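Local atomic coordinates of probable endonuclease 4 (Thermotoga maritima, PDB entry 4HNO), a protein that probably cleaves DNA at apurinic or apyrimidinic sites during base excision repair, leaving a 3'-hydroxyl and a 5'-terminal sugar phosphate, using bound metal ions. Residues A[92-97]-A[133-138]. Sequence-based numbering, arbitrary orientation. Where two conformers were deposited one is given.
Sequences ELLKKE and NEVLNN
K95 reaches from helix 84-104 over V135 and E134 at the C-terminal end of helix 121-136, a worked example of how a lysine can pack with its methylenes while its ammonium is held elsewhere. The backbones of the two segments approach most closely at one pair, K95 CA to V135 CA being 5.3 Å. From CB, CG stands anti to the carbonyl carbon (chi1 -71°) and rests 4.0 Å from V135 CG2. Beyond CG the chain is extended, carrying CD onward and CE to within 3.5 Å of E134 O; CE also skirts N138 CB. At the tip of this straight chain NZ is met by E92, one turn earlier in the same helix, whose side chain bends at chi1 and chi2 to bring OE2 within 2.9 Å of K95 NZ in a salt bridge, on the syn side and 21° out of the carboxylate plane.

Both helices belong to the outer layer of the TIM barrel, following one another around it with strand 108-115 between them in sequence. On the inner side of the contact, V135 CG2 meets L94 CD2 at 3.9 Å, the two side chains crossing at about a right angle. L94 continues inward onto L109 and I111 of strand 108-115, while V135 also touches I144 of strand 143-147.

E134 O, beside K95 CE, is gripped by N138 ND2, whose nearly straight bond (N-H...O 172°) arrives on a lone pair in the carbonyl plane, just where the helix gives way to a turn.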
ATOM      1  N   GLU A  92     -18.368  -5.499   5.837  1.00  7.73           N
ATOM      2  CA  GLU A  92     -18.874  -4.442   6.695  1.00  7.89           C
ATOM      3  C   GLU A  92     -17.751  -3.634   7.323  1.00  7.67           C
ATOM      4  O   GLU A  92     -17.864  -2.420   7.461  1.00  8.25           O
ATOM      5  CB  GLU A  92     -19.831  -4.990   7.749  1.00  8.52           C
ATOM      6  CG  GLU A  92     -21.112  -5.558   7.144  1.00  9.72           C
ATOM      7  CD  GLU A  92     -21.875  -4.564   6.284  1.00 11.18           C
ATOM      8  OE1 GLU A  92     -22.041  -3.404   6.719  1.00 12.20           O
ATOM      9  OE2 GLU A  92     -22.266  -4.934   5.144  1.00 15.88           O
ATOM     10  N   LEU A  93     -16.662  -4.287   7.709  1.00  7.59           N
ATOM     11  CA  LEU A  93     -15.557  -3.543   8.285  1.00  7.70           C
ATOM     12  C   LEU A  93     -14.869  -2.691   7.218  1.00  7.33           C
ATOM     13  O   LEU A  93     -14.451  -1.575   7.497  1.00  7.67           O
ATOM     14  CB  LEU A  93     -14.563  -4.464   8.998  1.00  8.33           C
ATOM     15  CG  LEU A  93     -13.418  -3.744   9.713  1.00  9.05           C
ATOM     16  CD1 LEU A  93     -13.903  -2.737  10.722  1.00 10.79           C
ATOM     17  CD2 LEU A  93     -12.502  -4.772  10.353  1.00 10.12           C
ATOM     18  N   LEU A  94     -14.774  -3.199   5.989  1.00  7.83           N
ATOM     19  CA  LEU A  94     -14.176  -2.393   4.927  1.00  7.83           C
ATOM     20  C   LEU A  94     -15.028  -1.158   4.630  1.00  7.92           C
ATOM     21  O   LEU A  94     -14.476  -0.083   4.401  1.00  8.12           O
ATOM     22  CB  LEU A  94     -13.957  -3.258   3.693  1.00  8.89           C
ATOM     23  CG  LEU A  94     -13.101  -2.633   2.601  1.00  9.37           C
ATOM     24  CD1 LEU A  94     -11.745  -2.232   3.077  1.00 11.84           C
ATOM     25  CD2 LEU A  94     -12.963  -3.614   1.439  1.00 11.54           C
ATOM     26  N   LYS A  95     -16.355  -1.288   4.662  1.00  8.03           N
ATOM     27  CA  LYS A  95     -17.205  -0.110   4.522  1.00  8.22           C
ATOM     28  C   LYS A  95     -16.894   0.907   5.617  1.00  7.54           C
ATOM     29  O   LYS A  95     -16.803   2.105   5.355  1.00  8.51           O
ATOM     30  CB  LYS A  95     -18.692  -0.460   4.587  1.00  9.03           C
ATOM     31  CG  LYS A  95     -19.293  -1.195   3.415  1.00 10.52           C
ATOM     32  CD  LYS A  95     -20.737  -1.642   3.688  1.00 10.91           C
ATOM     33  CE  LYS A  95     -21.298  -2.481   2.585  1.00 11.18           C
ATOM     34  NZ  LYS A  95     -22.612  -3.040   2.979  1.00 12.86           N
ATOM     35  N   LYS A  96     -16.768   0.432   6.857  1.00  7.55           N
ATOM     36  CA  LYS A  96     -16.410   1.321   7.955  1.00  7.35           C
ATOM     37  C   LYS A  96     -15.041   1.976   7.726  1.00  7.04           C
ATOM     38  O   LYS A  96     -14.883   3.163   7.958  1.00  7.47           O
ATOM     39  CB  LYS A  96     -16.459   0.555   9.280  1.00  7.72           C
ATOM     40  CG  LYS A  96     -15.825   1.266  10.459  1.00  8.29           C
ATOM     41  CD  LYS A  96     -16.324   2.663  10.793  1.00  9.22           C
ATOM     42  CE  LYS A  96     -17.784   2.750  11.159  1.00  9.40           C
ATOM     43  NZ  LYS A  96     -18.092   1.920  12.351  1.00  9.30           N
ATOM     44  N   GLU A  97     -14.062   1.207   7.241  1.00  7.04           N
ATOM     45  CA  GLU A  97     -12.764   1.817   6.964  1.00  7.22           C
ATOM     46  C   GLU A  97     -12.866   2.894   5.892  1.00  7.06           C
ATOM     47  O   GLU A  97     -12.202   3.924   6.007  1.00  7.34           O
ATOM     48  CB  GLU A  97     -11.762   0.741   6.557  1.00  7.55           C
ATOM     49  CG  GLU A  97     -11.389  -0.190   7.681  1.00  7.91           C
ATOM     50  CD  GLU A  97     -10.317  -1.217   7.238  1.00  9.80           C
ATOM     51  OE1 GLU A  97      -9.649  -1.787   8.109  1.00 10.47           O
ATOM     52  OE2 GLU A  97     -10.193  -1.425   6.004  1.00 10.74           O
ATOM     53  N   ASN A 133     -17.622  -4.583  -4.799  1.00  8.01           N
ATOM     54  CA  ASN A 133     -18.837  -3.944  -5.283  1.00  8.22           C
ATOM     55  C   ASN A 133     -19.740  -3.535  -4.126  1.00  8.24           C
ATOM     56  O   ASN A 133     -20.299  -2.439  -4.137  1.00  8.71           O
ATOM     57  CB  ASN A 133     -19.586  -4.856  -6.245  1.00  8.84           C
ATOM     58  CG  ASN A 133     -18.992  -4.904  -7.618  1.00  9.07           C
ATOM     59  OD1 ASN A 133     -18.337  -3.963  -8.065  1.00  9.47           O
ATOM     60  ND2 ASN A 133     -19.242  -6.002  -8.312  1.00 10.77           N
ATOM     61  N   GLU A 134     -19.904  -4.393  -3.127  1.00  8.27           N
ATOM     62  CA  GLU A 134     -20.754  -4.026  -2.008  0.75  8.47           C
ATOM     63  C   GLU A 134     -20.199  -2.804  -1.286  1.00  8.42           C
ATOM     64  O   GLU A 134     -20.956  -1.930  -0.860  1.00  9.98           O
ATOM     65  CB  GLU A 134     -20.913  -5.182  -1.024  0.75  9.24           C
ATOM     66  CG  GLU A 134     -21.742  -6.287  -1.562  0.75 11.26           C
ATOM     67  CD  GLU A 134     -23.080  -5.788  -2.077  0.75 19.98           C
ATOM     68  OE1 GLU A 134     -23.807  -5.134  -1.294  0.75 16.85           O
ATOM     69  OE2 GLU A 134     -23.393  -6.005  -3.270  0.75 31.80           O
ATOM     70  N   VAL A 135     -18.885  -2.720  -1.142  1.00  7.78           N
ATOM     71  CA  VAL A 135     -18.289  -1.577  -0.467  1.00  7.71           C
ATOM     72  C   VAL A 135     -18.390  -0.315  -1.317  1.00  7.68           C
ATOM     73  O   VAL A 135     -18.867   0.727  -0.853  1.00  8.23           O
ATOM     74  CB  VAL A 135     -16.839  -1.875  -0.087  1.00  8.19           C
ATOM     75  CG1 VAL A 135     -16.140  -0.653   0.467  1.00  8.92           C
ATOM     76  CG2 VAL A 135     -16.776  -3.046   0.902  1.00  9.40           C
ATOM     77  N   LEU A 136     -17.917  -0.395  -2.556  1.00  7.53           N
ATOM     78  CA  LEU A 136     -17.867   0.791  -3.407  1.00  7.34           C
ATOM     79  C   LEU A 136     -19.263   1.298  -3.737  1.00  7.61           C
ATOM     80  O   LEU A 136     -19.483   2.505  -3.793  1.00  8.29           O
ATOM     81  CB  LEU A 136     -17.064   0.497  -4.665  1.00  8.16           C
ATOM     82  CG  LEU A 136     -15.573   0.266  -4.412  1.00  8.73           C
ATOM     83  CD1 LEU A 136     -14.926  -0.225  -5.693  1.00 10.45           C
ATOM     84  CD2 LEU A 136     -14.875   1.506  -3.883  1.00  9.92           C
ATOM     85  N   ASN A 137     -20.209   0.392  -3.976  1.00  8.13           N
ATOM     86  CA  ASN A 137     -21.538   0.801  -4.374  1.00  8.76           C
ATOM     87  C   ASN A 137     -22.367   1.341  -3.221  1.00  9.32           C
ATOM     88  O   ASN A 137     -23.496   1.775  -3.442  1.00 11.95           O
ATOM     89  CB  ASN A 137     -22.293  -0.343  -5.071  1.00  9.43           C
ATOM     90  CG  ASN A 137     -21.700  -0.728  -6.426  1.00  9.56           C
ATOM     91  OD1 ASN A 137     -21.003   0.050  -7.091  1.00 10.54           O
ATOM     92  ND2 ASN A 137     -22.018  -1.928  -6.868  1.00 10.56           N
ATOM     93  N   ASN A 138     -21.815   1.358  -2.012  1.00  8.70           N
ATOM     94  CA  ASN A 138     -22.487   1.891  -0.839  1.00  8.94           C
ATOM     95  C   ASN A 138     -21.671   2.970  -0.133  1.00  9.01           C
ATOM     96  O   ASN A 138     -21.971   3.328   0.998  1.00 10.77           O
ATOM     97  CB  ASN A 138     -22.871   0.766   0.122  1.00  9.90           C
ATOM     98  CG  ASN A 138     -23.997  -0.054  -0.417  1.00 11.12           C
ATOM     99  OD1 ASN A 138     -25.142   0.399  -0.446  1.00 13.43           O
ATOM    100  ND2 ASN A 138     -23.692  -1.241  -0.885  1.00 12.13           N
TER